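PDB 3VA7: KLLA0E08119p, which probably catalyses the ATP- and biotin-dependent carboxylation of urea to urea-1-carboxylate, this chain being the urea carboxylase part of a longer bifunctional enzyme. Local coordinates for residues P373-R378 / A477-A482; G614-R619 / L623-F628. One frame throughout, in Å; residues are numbered along the deposited sequence.

Contact 1 (P373-R378 / A477-A482)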
# COMPACT_ATOMS: atom_id res chain seq x y z
N PRO A 373 -18.24 7.49 -9.91
CA PRO A 373 -19.20 8.40 -10.58
C PRO A 373 -18.70 9.14 -11.83
O PRO A 373 -19.50 9.48 -12.72
CB PRO A 373 -19.56 9.37 -9.48
CG PRO A 373 -19.50 8.53 -8.26
CD PRO A 373 -18.28 7.68 -8.45
N VAL A 374 -17.38 9.34 -11.92
CA VAL A 374 -16.75 10.07 -13.03
C VAL A 374 -16.61 9.20 -14.29
O VAL A 374 -16.67 9.72 -15.42
CB VAL A 374 -15.37 10.64 -12.62
CG1 VAL A 374 -14.63 11.22 -13.82
CG2 VAL A 374 -15.52 11.69 -11.51
N LYS A 375 -16.44 7.90 -14.10
CA LYS A 375 -16.42 6.98 -15.24
C LYS A 375 -17.64 6.03 -15.25
O LYS A 375 -17.48 4.81 -15.25
CB LYS A 375 -15.10 6.19 -15.32
CG LYS A 375 -13.79 7.05 -15.49
CD LYS A 375 -13.93 8.23 -16.51
CE LYS A 375 -13.58 7.81 -17.96
NZ LYS A 375 -12.29 7.05 -17.96
N ASP A 376 -18.84 6.59 -15.25
CA ASP A 376 -20.05 5.78 -15.54
C ASP A 376 -20.46 4.79 -14.45
O ASP A 376 -21.12 3.77 -14.73
CB ASP A 376 -19.87 5.00 -16.87
CG ASP A 376 -19.87 5.90 -18.11
OD1 ASP A 376 -20.91 6.54 -18.38
OD2 ASP A 376 -18.83 5.96 -18.80
N PHE A 377 -20.08 5.06 -13.21
CA PHE A 377 -20.45 4.19 -12.09
C PHE A 377 -19.97 2.75 -12.30
O PHE A 377 -20.64 1.76 -11.99
CB PHE A 377 -21.95 4.30 -11.82
CG PHE A 377 -22.40 5.72 -11.61
CD1 PHE A 377 -22.73 6.52 -12.71
CD2 PHE A 377 -22.44 6.26 -10.33
CE1 PHE A 377 -23.12 7.84 -12.55
CE2 PHE A 377 -22.83 7.57 -10.13
CZ PHE A 377 -23.17 8.38 -11.26
N ARG A 378 -18.76 2.68 -12.85
CA ARG A 378 -18.02 1.47 -13.07
C ARG A 378 -17.49 0.96 -11.71
O ARG A 378 -16.90 1.71 -10.93
CB ARG A 378 -16.89 1.80 -14.06
CG ARG A 378 -15.69 0.84 -14.08
CD ARG A 378 -14.49 1.42 -14.88
NE ARG A 378 -13.25 0.68 -14.61
CZ ARG A 378 -12.77 -0.34 -15.34
NH1 ARG A 378 -13.41 -0.78 -16.42
NH2 ARG A 378 -11.62 -0.92 -14.98
N ALA A 477 -11.64 18.16 -8.79
CA ALA A 477 -10.66 17.10 -9.03
C ALA A 477 -10.03 17.10 -10.43
O ALA A 477 -10.53 17.73 -11.37
CB ALA A 477 -11.35 15.75 -8.81
N PHE A 478 -8.94 16.36 -10.63
CA PHE A 478 -8.55 16.15 -12.02
C PHE A 478 -8.70 14.69 -12.46
O PHE A 478 -9.08 13.87 -11.67
CB PHE A 478 -7.18 16.79 -12.35
CG PHE A 478 -6.00 16.13 -11.70
CD1 PHE A 478 -5.32 15.09 -12.35
CD2 PHE A 478 -5.53 16.57 -10.48
CE1 PHE A 478 -4.20 14.49 -11.78
CE2 PHE A 478 -4.41 15.98 -9.89
CZ PHE A 478 -3.74 14.94 -10.55
N GLU A 479 -8.43 14.38 -13.71
CA GLU A 479 -8.66 13.03 -14.19
C GLU A 479 -7.54 12.67 -15.12
O GLU A 479 -7.14 13.48 -15.94
CB GLU A 479 -10.01 12.93 -14.92
CG GLU A 479 -10.30 11.56 -15.59
CD GLU A 479 -11.61 11.52 -16.40
OE1 GLU A 479 -11.77 10.57 -17.23
OE2 GLU A 479 -12.47 12.43 -16.20
N VAL A 480 -7.05 11.45 -15.03
CA VAL A 480 -5.89 11.07 -15.78
C VAL A 480 -6.26 10.51 -17.16
O VAL A 480 -6.63 9.33 -17.30
CB VAL A 480 -5.07 10.03 -14.99
CG1 VAL A 480 -3.85 9.61 -15.79
CG2 VAL A 480 -4.67 10.60 -13.63
N LEU A 481 -6.16 11.35 -18.18
CA LEU A 481 -6.40 10.89 -19.55
C LEU A 481 -5.30 9.97 -20.04
O LEU A 481 -5.54 9.16 -20.93
CB LEU A 481 -6.50 12.06 -20.53
CG LEU A 481 -7.81 12.81 -20.79
CD1 LEU A 481 -8.93 12.47 -19.82
CD2 LEU A 481 -7.48 14.31 -20.79
N ALA A 482 -4.08 10.15 -19.51
CA ALA A 482 -2.91 9.28 -19.80
C ALA A 482 -1.94 9.40 -18.60
O ALA A 482 -1.83 10.48 -18.02
CB ALA A 482 -2.25 9.71 -21.05
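V374 and K375, in the loop of a beta-hairpin within the biotin carboxylase C-terminal domain, meet E479 on strand 477-480 of the antiparallel sheet that also contains strands of the carboxyltransferase region. The contact is thus a small bridge between two domains of a biotin-dependent carboxylase, made by three side chains. E479 reaches across with its chain fully extended: CG stands anti to the backbone N (chi1 175°) and the carbons beyond continue straight, which carries the carboxylate to the hairpin. There its two oxygens part company. OE2 lies against a methyl group, 3.4 Å from CG1 of V374, the valine and glutamate side chains running antiparallel, side by side. OE1 turns to K375, whose chain bends at chi2, chi3 and chi4 and so lays its last carbons beside the oxygen, with the amine completing a long salt bridge. Replacing E479 by an alanine is likely to leave the K375 amine without this charged mate and to open a gap beside V374 CG1. Around the contact, V374 also packs on V626 and P475, and the backbone of E479 is hydrogen-bonded to that of L540. The bent end of K375 curls past E479 OE1, with CD 3.3 Å, CE 3.4 Å and the amine NZ 3.6 Å from it.

Contact 2 (G614-R619 / L623-F628)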
# COMPACT_ATOMS: atom_id res chain seq x y z
N GLY A 614 0.94 4.87 0.72
CA GLY A 614 0.90 6.31 0.56
C GLY A 614 0.47 6.67 -0.83
O GLY A 614 0.05 5.82 -1.60
N GLY A 615 0.57 7.96 -1.15
CA GLY A 615 0.19 8.48 -2.48
C GLY A 615 -1.24 8.19 -2.88
O GLY A 615 -2.14 8.15 -2.05
N TYR A 616 -1.45 8.05 -4.18
CA TYR A 616 -2.72 7.58 -4.73
C TYR A 616 -2.76 6.04 -4.64
O TYR A 616 -2.25 5.29 -5.49
CB TYR A 616 -2.96 8.07 -6.15
CG TYR A 616 -4.34 7.72 -6.61
CD1 TYR A 616 -5.46 8.47 -6.19
CD2 TYR A 616 -4.55 6.60 -7.42
CE1 TYR A 616 -6.74 8.11 -6.59
CE2 TYR A 616 -5.81 6.23 -7.82
CZ TYR A 616 -6.90 6.99 -7.41
OH TYR A 616 -8.16 6.59 -7.83
N ASN A 617 -3.38 5.60 -3.55
CA ASN A 617 -3.51 4.19 -3.27
C ASN A 617 -2.24 3.37 -3.48
O ASN A 617 -2.25 2.32 -4.14
CB ASN A 617 -4.69 3.58 -4.04
CG ASN A 617 -5.12 2.22 -3.43
OD1 ASN A 617 -5.53 1.31 -4.17
ND2 ASN A 617 -5.00 2.09 -2.07
N GLY A 618 -1.14 3.85 -2.93
CA GLY A 618 0.10 3.07 -2.95
C GLY A 618 0.83 2.84 -4.26
O GLY A 618 1.74 2.01 -4.30
N ARG A 619 0.49 3.57 -5.33
CA ARG A 619 1.11 3.30 -6.65
C ARG A 619 1.17 4.52 -7.57
O ARG A 619 0.53 5.53 -7.31
CB ARG A 619 0.36 2.19 -7.43
CG ARG A 619 -1.14 2.46 -7.60
CD ARG A 619 -1.78 1.92 -8.91
NE ARG A 619 -3.22 2.23 -8.97
CZ ARG A 619 -3.75 3.32 -9.57
NH1 ARG A 619 -2.95 4.23 -10.17
NH2 ARG A 619 -5.07 3.52 -9.55
N LEU A 623 -4.29 5.29 -16.26
CA LEU A 623 -5.34 5.81 -17.18
C LEU A 623 -6.63 5.66 -16.46
O LEU A 623 -6.91 4.58 -15.96
CB LEU A 623 -5.40 4.99 -18.48
CG LEU A 623 -6.25 5.40 -19.71
CD1 LEU A 623 -6.37 4.19 -20.63
CD2 LEU A 623 -7.66 5.94 -19.39
N GLY A 624 -7.40 6.73 -16.36
CA GLY A 624 -8.68 6.67 -15.65
C GLY A 624 -8.71 7.15 -14.22
O GLY A 624 -9.78 7.53 -13.74
N ASP A 625 -7.58 7.16 -13.52
CA ASP A 625 -7.59 7.73 -12.14
C ASP A 625 -8.18 9.13 -12.06
O ASP A 625 -8.14 9.89 -13.01
CB ASP A 625 -6.20 7.76 -11.49
CG ASP A 625 -5.63 6.38 -11.27
OD1 ASP A 625 -6.41 5.42 -11.02
OD2 ASP A 625 -4.37 6.27 -11.34
N VAL A 626 -8.69 9.46 -10.87
CA VAL A 626 -9.35 10.72 -10.56
C VAL A 626 -8.85 11.30 -9.23
O VAL A 626 -9.20 10.81 -8.15
CB VAL A 626 -10.87 10.49 -10.46
CG1 VAL A 626 -11.57 11.67 -9.79
CG2 VAL A 626 -11.49 10.13 -11.85
N LEU A 627 -8.08 12.39 -9.28
CA LEU A 627 -7.53 12.95 -8.06
C LEU A 627 -8.17 14.23 -7.63
O LEU A 627 -8.30 15.15 -8.42
CB LEU A 627 -6.03 13.16 -8.23
CG LEU A 627 -5.16 11.91 -8.09
CD1 LEU A 627 -5.20 11.04 -9.34
CD2 LEU A 627 -3.77 12.38 -7.82
N PHE A 628 -8.51 14.29 -6.35
CA PHE A 628 -9.28 15.36 -5.75
C PHE A 628 -8.41 16.48 -5.26
O PHE A 628 -7.31 16.22 -4.76
CB PHE A 628 -10.17 14.81 -4.62
CG PHE A 628 -11.38 14.11 -5.14
CD1 PHE A 628 -11.31 12.76 -5.51
CD2 PHE A 628 -12.55 14.81 -5.38
CE1 PHE A 628 -12.41 12.12 -6.08
CE2 PHE A 628 -13.64 14.19 -5.94
CZ PHE A 628 -13.58 12.84 -6.30
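R619 and D625 face each other end-on, reaching in from facing sides of the contact, with the guanidinium and carboxylate planes only 19° apart. Two nearly straight hydrogen bonds form a bidentate salt bridge: R619 NH1 gives to D625 OD2 at 2.7 Å, and NH2 to OD1 at 2.8 Å. Both oxygens are met on their syn sides and lie close to the guanidinium plane, although both nitrogens stand somewhat out of the carboxylate plane. The Y616 side chain runs at a slant to that of D625. Its ring plane stands 47° from that of the carboxylate, and CE2 comes 3.4 Å from OD1 of D625, while CZ of R619 lies at the edge of the ring, in its plane. L627 CD1 sits over one face of the ring, toward its margin, and L627 CG is 3.9 Å from Y616 CD1. The tyrosine is directed there because its CG is anti to the backbone N (chi1 -172°). Y616 and R619 are the two ends of a type I' beta turn, closed by R619 N to Y616 O at 3.2 Å, so the ring and the guanidinium leave the same turn and converge on the one aspartate. In this buried spot, D625 OD2 also accepts the backbone N-H of K622. Two arginine nitrogens therefore grip the carboxylate and oppose its rotation, and the cationic partner with an amide donor is likely to favour the ionised form of D625.

Following the chain from the N terminus, the hairpin loop 373-378 comes first, and contact 1 closes the 98 residues that run on to strand 477-480. Contact 2 opens only later, at 614-619, and closes a short loop, with three residues between its segments, as the chain runs into strand 626-628. The two are in series, neither nesting nor crossing. They meet in space because strands 477-480 and 626-628 are antiparallel neighbours in one sheet, where F478 N lies 2.6 Å from L627 O and V480 N 2.8 Å from D625 O, both probable hydrogen bonds. Through this shared pair of strands, the biotin carboxylase hairpin is joined to the turn 614-619 of the carboxyltransferase region.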